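Local coordinates for protein SusD homolog (Bacteroides thetaiotaomicron VPI-5482, PDB 3IHV) that probably binds glycans at the cell surface for uptake across the outer membrane, as other members of the SusD family do, at residues Asn12-Ala17 with Glu96-Lys101; Lys110-Leu115 with Gln184-Asn189; Gly278-Trp283 with Ala369-Gln374; Lys287-Ala292 with Tyr330-Lys335. All blocks are in the same frame, centred on the assembly; numbering follows the deposited sequence.

How the contacts relate
Contact 3 is the buried one and lies nearest the middle of the chain. Contacts 1, 2 and 4 are partly buried and lie farther out. Contacts 1 and 2 belong to the N-terminal helical region. They touch where helix 75-101 packs on helix 107-135, through I98 and A113. Both set a loop against a helix with apolar groups and the long chains of lysine and arginine. Contacts 3 and 4 lie in the later, SusD-family part of the chain. They join at D372 and Y330, whose OD2 and OH are hydrogen-bonded. Contact 3 relies on a tryptophan face, a glycine and a bridging water. Contact 4 is mainly polar, with direct backbone bonds.

Contact 1: residues Asn12-Ala17 with Glu96-Lys101; sequences NYMNNA and ERISNK
Loop 12-17 runs past the C-terminal part of helix 75-101, with the CA atoms of N15 and K101 6.6 Å apart. M14, a selenomethionine, has the largest share of the contact and crosses the side chain of R97 at about a right angle. Its SE sits over one face of the R97 guanidinium, offset toward the rim, and comes 3.5 Å from R97 NE. The turn at chi3 (48°) places M14 CE against the helix, where it meets CB of I98 at 3.7 Å. Y13 CB lies at the edge of the same guanidinium, 3.8 Å from R97 NH2. A water in that plane accepts from R97 NE at 3.1 Å and reaches Y13 O weakly. R97 NH1 forms salt bridges to D93 and E2. Here the connection between helices 7-11 and 17-29 lies against a helix of the N-terminal region, whose sequence is akin to TPR proteins, consistent with a TPR-like helical arrangement. M14 also touches A20 and V23 of helix 17-29, and I98 touches A113 and I117 of helix 107-135. K101 was modelled in two conformers. In the one given, CG packs 3.4 Å from M14 O, which is hydrogen-bonded to Y105 OH, and CE lies 3.3 Å from Y13 O. Its NZ bonds to K11 O and, weakly, to N15 OD1.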
# COMPACT_ATOMS: atom_id res chain seq x y z
N ASN A 12 34.05 11.94 4.69
CA ASN A 12 35.00 10.83 4.85
C ASN A 12 34.43 9.47 4.42
O ASN A 12 35.09 8.46 4.62
CB ASN A 12 35.45 10.72 6.32
CG ASN A 12 36.21 11.95 6.83
OD1 ASN A 12 36.52 12.04 8.02
ND2 ASN A 12 36.50 12.89 5.94
N TYR A 13 33.24 9.43 3.82
CA TYR A 13 32.61 8.17 3.47
C TYR A 13 32.21 8.20 1.98
O TYR A 13 32.49 9.18 1.26
CB TYR A 13 31.40 7.92 4.42
CG TYR A 13 31.04 6.44 4.55
CD1 TYR A 13 31.94 5.54 5.12
CD2 TYR A 13 29.81 5.94 4.10
CE1 TYR A 13 31.63 4.18 5.23
CE2 TYR A 13 29.48 4.60 4.21
CZ TYR A 13 30.40 3.72 4.78
OH TYR A 13 30.12 2.37 4.90
N MSE A 14 31.64 7.10 1.51
CA MSE A 14 31.19 6.96 0.11
C MSE A 14 32.35 7.09 -0.88
O MSE A 14 32.21 7.68 -1.95
CB MSE A 14 30.06 7.94 -0.20
CG MSE A 14 28.83 7.73 0.71
SE MSE A 14 27.27 8.79 0.26
CE MSE A 14 27.42 8.30 -1.62
N ASN A 15 33.48 6.51 -0.51
CA ASN A 15 34.68 6.54 -1.35
C ASN A 15 34.69 5.51 -2.47
O ASN A 15 35.60 5.52 -3.32
CB ASN A 15 35.93 6.40 -0.48
CG ASN A 15 36.20 7.64 0.34
OD1 ASN A 15 36.07 8.77 -0.16
ND2 ASN A 15 36.57 7.45 1.61
N ASN A 16 33.72 4.60 -2.44
CA ASN A 16 33.55 3.61 -3.48
C ASN A 16 32.09 3.18 -3.50
O ASN A 16 31.31 3.63 -2.67
CB ASN A 16 34.51 2.44 -3.30
CG ASN A 16 34.40 1.81 -1.92
OD1 ASN A 16 33.32 1.63 -1.41
ND2 ASN A 16 35.54 1.50 -1.32
N ALA A 17 31.73 2.33 -4.46
CA ALA A 17 30.33 1.91 -4.58
C ALA A 17 29.84 1.13 -3.37
O ALA A 17 28.67 1.22 -2.98
CB ALA A 17 30.12 1.13 -5.85
N GLU A 96 23.31 14.28 -3.25
CA GLU A 96 24.29 15.36 -3.15
C GLU A 96 25.70 14.80 -3.00
O GLU A 96 26.62 15.25 -3.65
CB GLU A 96 23.96 16.25 -1.94
CG GLU A 96 22.70 17.09 -2.16
CD GLU A 96 22.09 17.63 -0.88
OE1 GLU A 96 22.77 17.64 0.16
OE2 GLU A 96 20.89 17.97 -0.91
N ARG A 97 25.85 13.84 -2.10
CA ARG A 97 27.14 13.27 -1.82
C ARG A 97 27.71 12.43 -2.95
O ARG A 97 28.89 12.58 -3.29
CB ARG A 97 27.06 12.47 -0.54
CG ARG A 97 26.87 13.37 0.69
CD ARG A 97 26.43 12.55 1.87
NE ARG A 97 27.45 11.63 2.36
CZ ARG A 97 27.26 10.71 3.32
NH1 ARG A 97 26.07 10.57 3.89
NH2 ARG A 97 28.26 9.91 3.69
N ILE A 98 26.90 11.55 -3.53
CA ILE A 98 27.42 10.73 -4.62
C ILE A 98 27.78 11.61 -5.83
O ILE A 98 28.72 11.30 -6.54
CB ILE A 98 26.49 9.54 -4.97
CG1 ILE A 98 27.33 8.39 -5.58
CG2 ILE A 98 25.28 10.00 -5.82
CD1 ILE A 98 26.58 7.04 -5.65
N SER A 99 27.10 12.73 -6.03
CA SER A 99 27.43 13.60 -7.17
C SER A 99 28.88 14.06 -7.07
O SER A 99 29.57 14.19 -8.08
CB SER A 99 26.48 14.82 -7.26
OG SER A 99 26.78 15.78 -6.25
N ASN A 100 29.36 14.27 -5.85
CA ASN A 100 30.73 14.70 -5.60
C ASN A 100 31.77 13.59 -5.54
O ASN A 100 32.95 13.88 -5.58
CB ASN A 100 30.78 15.48 -4.29
CG ASN A 100 30.06 16.81 -4.39
OD1 ASN A 100 30.00 17.40 -5.47
ND2 ASN A 100 29.49 17.27 -3.28
N LYS A 101 31.34 12.33 -5.46
CA LYS A 101 32.24 11.19 -5.33
C LYS A 101 32.37 10.31 -6.56
O LYS A 101 33.42 9.69 -6.77
CB LYS A 101 31.77 10.31 -4.16
CG LYS A 101 31.81 10.99 -2.79
CD LYS A 101 33.22 11.20 -2.24
CE LYS A 101 33.16 11.72 -0.79
NZ LYS A 101 34.48 11.74 -0.09
O HOH W 1 30.28 11.74 1.08

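Contact 2: residues Lys110-Leu115 with Gln184-Asn189; sequences KKLATL and QYRESN
K111 reaches Y185 because its CG stands anti to the backbone N (chi1 176°) and its chain turns at chi2 (56°), which swings CD round. Y185 places its CG beside its own backbone N, and its ring meets the lysine chain. The CE of K111 lies over one face of the Y185 ring, 3.5 Å from the centroid. It is displaced toward the rim and comes 3.4 Å from Y185 CZ. This is a CH-pi contact. The K111 NZ lies farther out, 4.6 Å from the centroid and 28° off the normal, an off-centre cation-pi pair. Two leucines of helix 107-135 close in on the backbone side of the ring. L115 crosses Y185 at about a right angle, and its CD1 meets Y185 CB at 3.7 Å. The same CD1 touches R186 CG at 3.8 Å. L112 puts CD2 3.4 Å from Y185 O and 4.0 Å from R186 CG. R186 NE pairs with D183 of its own loop, and NH1 with E119 further along helix 107-135, while NH1 also bonds to F193 O. Its guanidinium has N189 CB over one face. This joins the loop after helix 159-176 to the side of helix 107-135. Between the two segments the contact is dispersion and an off-centre cation-pi term. A directional bond to the helix comes from the R186-E119 salt bridge, one turn past L115.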
# COMPACT_ATOMS: atom_id res chain seq x y z
N LYS A 110 31.30 3.31 -11.05
CA LYS A 110 30.48 4.40 -11.63
C LYS A 110 29.16 3.85 -12.12
O LYS A 110 28.11 4.49 -11.97
CB LYS A 110 31.19 5.09 -12.82
CG LYS A 110 32.42 5.85 -12.47
CD LYS A 110 32.98 6.43 -13.79
CE LYS A 110 34.32 7.01 -13.69
NZ LYS A 110 34.39 8.12 -12.77
N LYS A 111 29.19 2.64 -12.71
CA LYS A 111 27.97 2.02 -13.21
C LYS A 111 27.01 1.74 -12.06
O LYS A 111 25.82 2.11 -12.10
CB LYS A 111 28.32 0.75 -13.97
CG LYS A 111 27.13 -0.03 -14.46
CD LYS A 111 26.20 0.80 -15.37
CE LYS A 111 25.10 -0.06 -15.89
NZ LYS A 111 24.07 0.71 -16.62
N LEU A 112 27.54 1.12 -11.02
CA LEU A 112 26.74 0.85 -9.82
C LEU A 112 26.20 2.16 -9.25
O LEU A 112 25.02 2.24 -8.88
CB LEU A 112 27.57 0.09 -8.78
CG LEU A 112 27.84 -1.40 -9.11
CD1 LEU A 112 28.95 -1.90 -8.14
CD2 LEU A 112 26.58 -2.26 -9.01
N ALA A 113 27.04 3.20 -9.20
CA ALA A 113 26.63 4.50 -8.69
C ALA A 113 25.43 5.05 -9.45
O ALA A 113 24.53 5.58 -8.81
CB ALA A 113 27.78 5.51 -8.70
N THR A 114 25.37 4.88 -10.77
CA THR A 114 24.20 5.36 -11.51
C THR A 114 22.95 4.58 -11.11
O THR A 114 21.87 5.14 -10.98
CB THR A 114 24.40 5.35 -13.05
OG1 THR A 114 24.55 4.01 -13.55
CG2 THR A 114 25.60 6.22 -13.43
N LEU A 115 23.10 3.28 -10.91
CA LEU A 115 21.97 2.48 -10.44
C LEU A 115 21.51 2.98 -9.06
O LEU A 115 20.31 3.15 -8.82
CB LEU A 115 22.32 0.99 -10.38
CG LEU A 115 22.77 0.32 -11.67
CD1 LEU A 115 22.73 -1.22 -11.49
CD2 LEU A 115 21.90 0.76 -12.85
N GLN A 184 22.88 -7.83 -14.15
CA GLN A 184 24.13 -8.49 -13.83
C GLN A 184 25.15 -7.49 -13.27
O GLN A 184 26.34 -7.75 -13.29
CB GLN A 184 24.65 -9.31 -15.03
CG GLN A 184 23.69 -10.53 -15.33
CD GLN A 184 24.26 -11.55 -16.32
OE1 GLN A 184 25.47 -11.62 -16.55
NE2 GLN A 184 23.38 -12.38 -16.89
N TYR A 185 24.67 -6.36 -12.74
CA TYR A 185 25.54 -5.35 -12.08
C TYR A 185 25.51 -5.46 -10.54
O TYR A 185 26.56 -5.51 -9.88
CB TYR A 185 25.11 -3.94 -12.47
CG TYR A 185 25.11 -3.74 -13.96
CD1 TYR A 185 26.29 -3.69 -14.67
CD2 TYR A 185 23.91 -3.60 -14.65
CE1 TYR A 185 26.28 -3.51 -16.06
CE2 TYR A 185 23.89 -3.42 -16.01
CZ TYR A 185 25.05 -3.38 -16.71
OH TYR A 185 24.99 -3.19 -18.07
N ARG A 186 24.32 -5.51 -9.98
CA ARG A 186 24.14 -5.61 -8.54
C ARG A 186 24.20 -7.09 -8.06
O ARG A 186 23.66 -7.96 -8.69
CB ARG A 186 22.83 -4.96 -8.13
CG ARG A 186 22.83 -3.42 -8.36
CD ARG A 186 21.49 -2.81 -8.03
NE ARG A 186 20.47 -3.30 -8.95
CZ ARG A 186 19.21 -2.88 -8.96
NH1 ARG A 186 18.82 -1.97 -8.11
NH2 ARG A 186 18.34 -3.39 -9.82
N GLU A 187 24.87 -7.37 -6.95
CA GLU A 187 24.92 -8.78 -6.52
C GLU A 187 23.54 -9.30 -6.16
O GLU A 187 23.24 -10.46 -6.37
CB GLU A 187 25.91 -9.01 -5.39
CG GLU A 187 25.69 -8.21 -4.15
CD GLU A 187 26.56 -8.69 -2.97
OE1 GLU A 187 27.23 -9.76 -3.11
OE2 GLU A 187 26.56 -8.00 -1.91
N SER A 188 22.69 -8.42 -5.64
CA SER A 188 21.33 -8.75 -5.27
C SER A 188 20.46 -7.53 -5.43
O SER A 188 20.87 -6.43 -5.04
CB SER A 188 21.33 -9.16 -3.80
OG SER A 188 20.03 -9.19 -3.25
N ASN A 189 19.27 -7.68 -5.99
CA ASN A 189 18.35 -6.56 -6.04
C ASN A 189 17.03 -6.87 -5.31
O ASN A 189 16.06 -6.14 -5.47
CB ASN A 189 18.13 -6.05 -7.49
CG ASN A 189 17.57 -7.10 -8.39
OD1 ASN A 189 16.59 -7.74 -8.05
ND2 ASN A 189 18.17 -7.25 -9.57

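Contact 3: residues Gly278-Trp283 with Ala369-Gln374; sequences GRIGKW and AKWDIQ
I280 and W371 cross obliquely, with the methyl CG2 of I280 over one face of the indole. CG2 lies 3.5 Å from W371 CD1 and 3.8 Å from the centroid of the five-membered ring, a CH-pi contact. The opposite face is covered by K370 CB, over its centre, so the ring is held between two aliphatic groups. Beside it the backbones are in contact, with G281 CA 3.2 Å from W371 O. G281 has a positive phi (78°), and a CB there would point across the contact, clash with W371 O and lie tight on I373 CG1. I373 and K282 cross at about a right angle, and I373 CD1 meets K282 CD at 3.5 Å. K282 bends at chi2 and chi3, and its NZ bonds to S297 O and N384 O. A water donates to G281 O at 2.8 Å and accepts from I373 N at 3.1 Å. The start of helix 373-376 and the loop ahead of strand 302-304 are joined in the buried interior of this SusD-family protein. The side chains meet through apolar groups, the backbones through close carbon-oxygen contacts, and the water links two backbone atoms not bonded directly.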
# COMPACT_ATOMS: atom_id res chain seq x y z
N GLY A 278 7.73 -5.16 11.54
CA GLY A 278 6.53 -4.41 11.37
C GLY A 278 5.35 -5.07 12.04
O GLY A 278 5.48 -6.05 12.77
N ARG A 279 4.18 -4.52 11.77
CA ARG A 279 2.93 -5.02 12.35
C ARG A 279 2.09 -5.83 11.36
O ARG A 279 0.93 -6.12 11.63
CB ARG A 279 2.13 -3.83 12.87
CG ARG A 279 2.87 -3.03 13.94
CD ARG A 279 1.95 -2.02 14.53
NE ARG A 279 2.64 -1.00 15.33
CZ ARG A 279 2.65 -0.93 16.65
NH1 ARG A 279 2.01 -1.83 17.38
NH2 ARG A 279 3.30 0.06 17.26
N ILE A 280 2.68 -6.22 10.24
CA ILE A 280 1.94 -6.92 9.18
C ILE A 280 1.65 -8.34 9.65
O ILE A 280 2.52 -9.02 10.22
CB ILE A 280 2.68 -6.92 7.83
CG1 ILE A 280 3.29 -5.53 7.46
CG2 ILE A 280 1.75 -7.46 6.74
CD1 ILE A 280 2.35 -4.31 7.48
N GLY A 281 0.41 -8.78 9.49
CA GLY A 281 -0.03 -10.06 10.05
C GLY A 281 -0.34 -9.99 11.56
O GLY A 281 -0.76 -10.98 12.16
N LYS A 282 -0.13 -8.82 12.17
CA LYS A 282 -0.40 -8.64 13.59
C LYS A 282 -1.63 -7.77 13.72
O LYS A 282 -2.73 -8.26 13.97
CB LYS A 282 0.83 -8.04 14.30
CG LYS A 282 2.14 -8.85 14.04
CD LYS A 282 2.04 -10.30 14.43
CE LYS A 282 2.07 -10.50 15.92
NZ LYS A 282 2.19 -11.93 16.52
N TRP A 283 -1.48 -6.47 13.46
CA TRP A 283 -2.59 -5.55 13.58
C TRP A 283 -3.64 -5.80 12.49
O TRP A 283 -4.84 -5.59 12.70
CB TRP A 283 -2.05 -4.12 13.47
CG TRP A 283 -2.81 -3.10 14.26
CD1 TRP A 283 -2.51 -2.70 15.53
CD2 TRP A 283 -3.94 -2.31 13.84
NE1 TRP A 283 -3.38 -1.72 15.93
CE2 TRP A 283 -4.26 -1.45 14.91
CE3 TRP A 283 -4.69 -2.25 12.68
CZ2 TRP A 283 -5.33 -0.56 14.84
CZ3 TRP A 283 -5.73 -1.36 12.62
CH2 TRP A 283 -6.03 -0.51 13.70
N ALA A 369 -7.16 -12.39 5.39
CA ALA A 369 -6.49 -13.68 5.56
C ALA A 369 -5.14 -13.70 4.84
O ALA A 369 -4.41 -14.67 4.92
CB ALA A 369 -7.36 -14.81 5.05
N LYS A 370 -4.81 -12.63 4.13
CA LYS A 370 -3.56 -12.55 3.36
C LYS A 370 -2.31 -12.68 4.23
O LYS A 370 -1.28 -13.17 3.75
CB LYS A 370 -3.51 -11.24 2.60
CG LYS A 370 -4.54 -11.20 1.50
CD LYS A 370 -4.54 -9.91 0.71
CE LYS A 370 -5.38 -10.06 -0.57
NZ LYS A 370 -5.51 -8.84 -1.46
N TRP A 371 -2.40 -12.20 5.46
CA TRP A 371 -1.27 -12.21 6.38
C TRP A 371 -1.53 -13.11 7.60
O TRP A 371 -1.16 -12.79 8.73
CB TRP A 371 -0.80 -10.78 6.73
CG TRP A 371 -0.59 -9.99 5.46
CD1 TRP A 371 0.51 -10.04 4.65
CD2 TRP A 371 -1.55 -9.15 4.79
NE1 TRP A 371 0.30 -9.27 3.52
CE2 TRP A 371 -0.93 -8.68 3.61
CE3 TRP A 371 -2.82 -8.66 5.13
CZ2 TRP A 371 -1.57 -7.81 2.71
CZ3 TRP A 371 -3.47 -7.80 4.24
CH2 TRP A 371 -2.82 -7.37 3.05
N ASP A 372 -2.12 -14.27 7.32
CA ASP A 372 -2.35 -15.29 8.31
C ASP A 372 -1.01 -16.00 8.67
O ASP A 372 -0.55 -16.94 7.99
CB ASP A 372 -3.37 -16.28 7.79
CG ASP A 372 -3.72 -17.33 8.79
OD1 ASP A 372 -2.89 -17.58 9.73
OD2 ASP A 372 -4.77 -17.94 8.61
N ILE A 373 -0.40 -15.52 9.74
CA ILE A 373 0.88 -16.06 10.20
C ILE A 373 0.81 -17.58 10.54
O ILE A 373 1.69 -18.33 10.15
CB ILE A 373 1.43 -15.23 11.39
CG1 ILE A 373 1.83 -13.83 10.91
CG2 ILE A 373 2.61 -15.93 12.05
CD1 ILE A 373 2.29 -12.87 12.03
N GLN A 374 -0.23 -18.00 11.27
CA GLN A 374 -0.38 -19.38 11.66
C GLN A 374 -0.44 -20.27 10.42
O GLN A 374 0.15 -21.33 10.38
CB GLN A 374 -1.64 -19.54 12.48
CG GLN A 374 -2.00 -20.95 12.86
CD GLN A 374 -1.07 -21.58 13.88
OE1 GLN A 374 -0.49 -20.90 14.74
NE2 GLN A 374 -0.99 -22.89 13.83
O HOH W 2 -2.01 -13.36 11.28

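Contact 4: residues Lys287-Ala292 with Tyr330-Lys335; sequences KTTAIA and YTDTKK
T289 reaches D332 with every atom of its side chain. CB lies 3.1 Å from D332 OD1. From CB, OG1 lies between the backbone N and the carbonyl carbon (chi1 56°). It donates to D332 OD1 at 2.7 Å, using the anti lone pair of that oxygen. The other branch, CG2, rests 3.6 Å from the same OD1 and 3.9 Å from Y330 O. The two side chains cross at about a right angle. The backbones are joined next to this pair. Y330 N donates to K287 O at 2.8 Å in a nearly straight bond (167°). T289 N donates back to Y330 O at 3.2 Å. T288 and Y330 lie side by side and point the same way, with T288 OG1 at the edge of the tyrosine ring, 3.6 Å from CD2. That OG1 is also bonded to V286 O, and the OH of Y330 to D372. I291 CD1 packs against the carbonyl oxygen of D332. R295 binds both segments, at T289 O and T331 O. Within 330-335, T331 OG1 accepts from K334 N, an ST motif, and T331 N bonds to K334 O. This closes the tight turn between antiparallel strands 325-330 and 335-337, a beta hairpin. The two backbone bonds make a single parallel-type beta bridge, T288 with Y330, by which loop 287-292 is fastened to the first strand of that hairpin where it enters the turn.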
# COMPACT_ATOMS: atom_id res chain seq x y z
N LYS A 287 -7.24 -12.98 13.74
CA LYS A 287 -7.30 -12.96 15.20
C LYS A 287 -6.74 -14.27 15.74
O LYS A 287 -7.21 -15.34 15.38
CB LYS A 287 -8.75 -12.72 15.65
CG LYS A 287 -8.94 -12.48 17.13
CD LYS A 287 -8.31 -11.19 17.59
CE LYS A 287 -8.94 -10.61 18.86
NZ LYS A 287 -8.36 -9.24 19.14
N THR A 288 -5.74 -14.14 16.61
CA THR A 288 -4.97 -15.29 17.15
C THR A 288 -4.55 -15.07 18.59
O THR A 288 -4.04 -13.99 18.94
CB THR A 288 -3.67 -15.43 16.29
OG1 THR A 288 -4.01 -15.44 14.90
CG2 THR A 288 -2.80 -16.68 16.67
N THR A 289 -4.76 -16.07 19.44
CA THR A 289 -4.33 -15.96 20.82
C THR A 289 -2.85 -16.27 20.99
O THR A 289 -2.26 -17.02 20.23
CB THR A 289 -5.04 -17.00 21.71
OG1 THR A 289 -4.80 -18.30 21.17
CG2 THR A 289 -6.54 -16.74 21.77
N ALA A 290 -2.27 -15.67 22.03
CA ALA A 290 -0.91 -15.95 22.42
C ALA A 290 -0.97 -17.30 23.14
O ALA A 290 -1.96 -17.57 23.87
CB ALA A 290 -0.39 -14.83 23.37
N ILE A 291 0.04 -18.14 22.88
CA ILE A 291 0.26 -19.42 23.54
C ILE A 291 1.69 -19.35 24.11
O ILE A 291 2.65 -19.27 23.34
CB ILE A 291 0.22 -20.59 22.56
CG1 ILE A 291 -1.15 -20.68 21.87
CG2 ILE A 291 0.50 -21.89 23.33
CD1 ILE A 291 -1.15 -21.81 20.78
N ALA A 292 1.80 -19.35 25.44
CA ALA A 292 3.08 -19.19 26.12
C ALA A 292 4.16 -20.13 25.57
O ALA A 292 3.96 -21.34 25.49
CB ALA A 292 2.90 -19.34 27.63
N TYR A 330 -7.99 -18.07 15.42
CA TYR A 330 -7.29 -19.17 16.04
C TYR A 330 -7.40 -18.98 17.56
O TYR A 330 -6.96 -17.94 18.08
CB TYR A 330 -5.83 -19.16 15.64
CG TYR A 330 -5.62 -19.42 14.19
CD1 TYR A 330 -5.85 -20.68 13.64
CD2 TYR A 330 -5.20 -18.41 13.34
CE1 TYR A 330 -5.67 -20.91 12.26
CE2 TYR A 330 -5.00 -18.64 11.99
CZ TYR A 330 -5.24 -19.88 11.45
OH TYR A 330 -5.03 -20.10 10.09
N THR A 331 -7.95 -19.98 18.23
CA THR A 331 -8.07 -20.01 19.68
C THR A 331 -6.83 -20.81 20.18
O THR A 331 -6.00 -21.25 19.38
CB THR A 331 -9.38 -20.74 20.12
OG1 THR A 331 -9.26 -22.14 19.85
CG2 THR A 331 -10.57 -20.19 19.37
N ASP A 332 -6.70 -20.99 21.48
CA ASP A 332 -5.56 -21.77 21.97
C ASP A 332 -5.51 -23.18 21.35
O ASP A 332 -4.43 -23.70 21.13
CB ASP A 332 -5.58 -21.89 23.50
CG ASP A 332 -5.27 -20.57 24.21
OD1 ASP A 332 -5.16 -19.53 23.55
OD2 ASP A 332 -5.14 -20.60 25.45
N THR A 333 -6.66 -23.78 21.04
CA THR A 333 -6.68 -25.15 20.52
C THR A 333 -7.08 -25.36 19.06
O THR A 333 -6.78 -26.43 18.49
CB THR A 333 -7.64 -25.98 21.34
OG1 THR A 333 -8.90 -25.32 21.39
CG2 THR A 333 -7.13 -26.16 22.76
N LYS A 334 -7.74 -24.39 18.42
CA LYS A 334 -8.23 -24.63 17.06
C LYS A 334 -8.54 -23.39 16.24
O LYS A 334 -8.61 -22.27 16.76
CB LYS A 334 -9.53 -25.44 17.17
CG LYS A 334 -10.67 -24.69 17.87
CD LYS A 334 -11.80 -25.60 18.38
CE LYS A 334 -12.63 -26.27 17.28
NZ LYS A 334 -13.56 -25.33 16.56
N LYS A 335 -8.70 -23.63 14.93
CA LYS A 335 -9.20 -22.66 13.97
C LYS A 335 -10.69 -22.76 14.14
O LYS A 335 -11.27 -23.85 14.07
CB LYS A 335 -8.82 -23.06 12.54
CG LYS A 335 -9.31 -22.16 11.42
CD LYS A 335 -8.62 -22.65 10.15
CE LYS A 335 -9.11 -21.99 8.89
NZ LYS A 335 -8.41 -22.54 7.68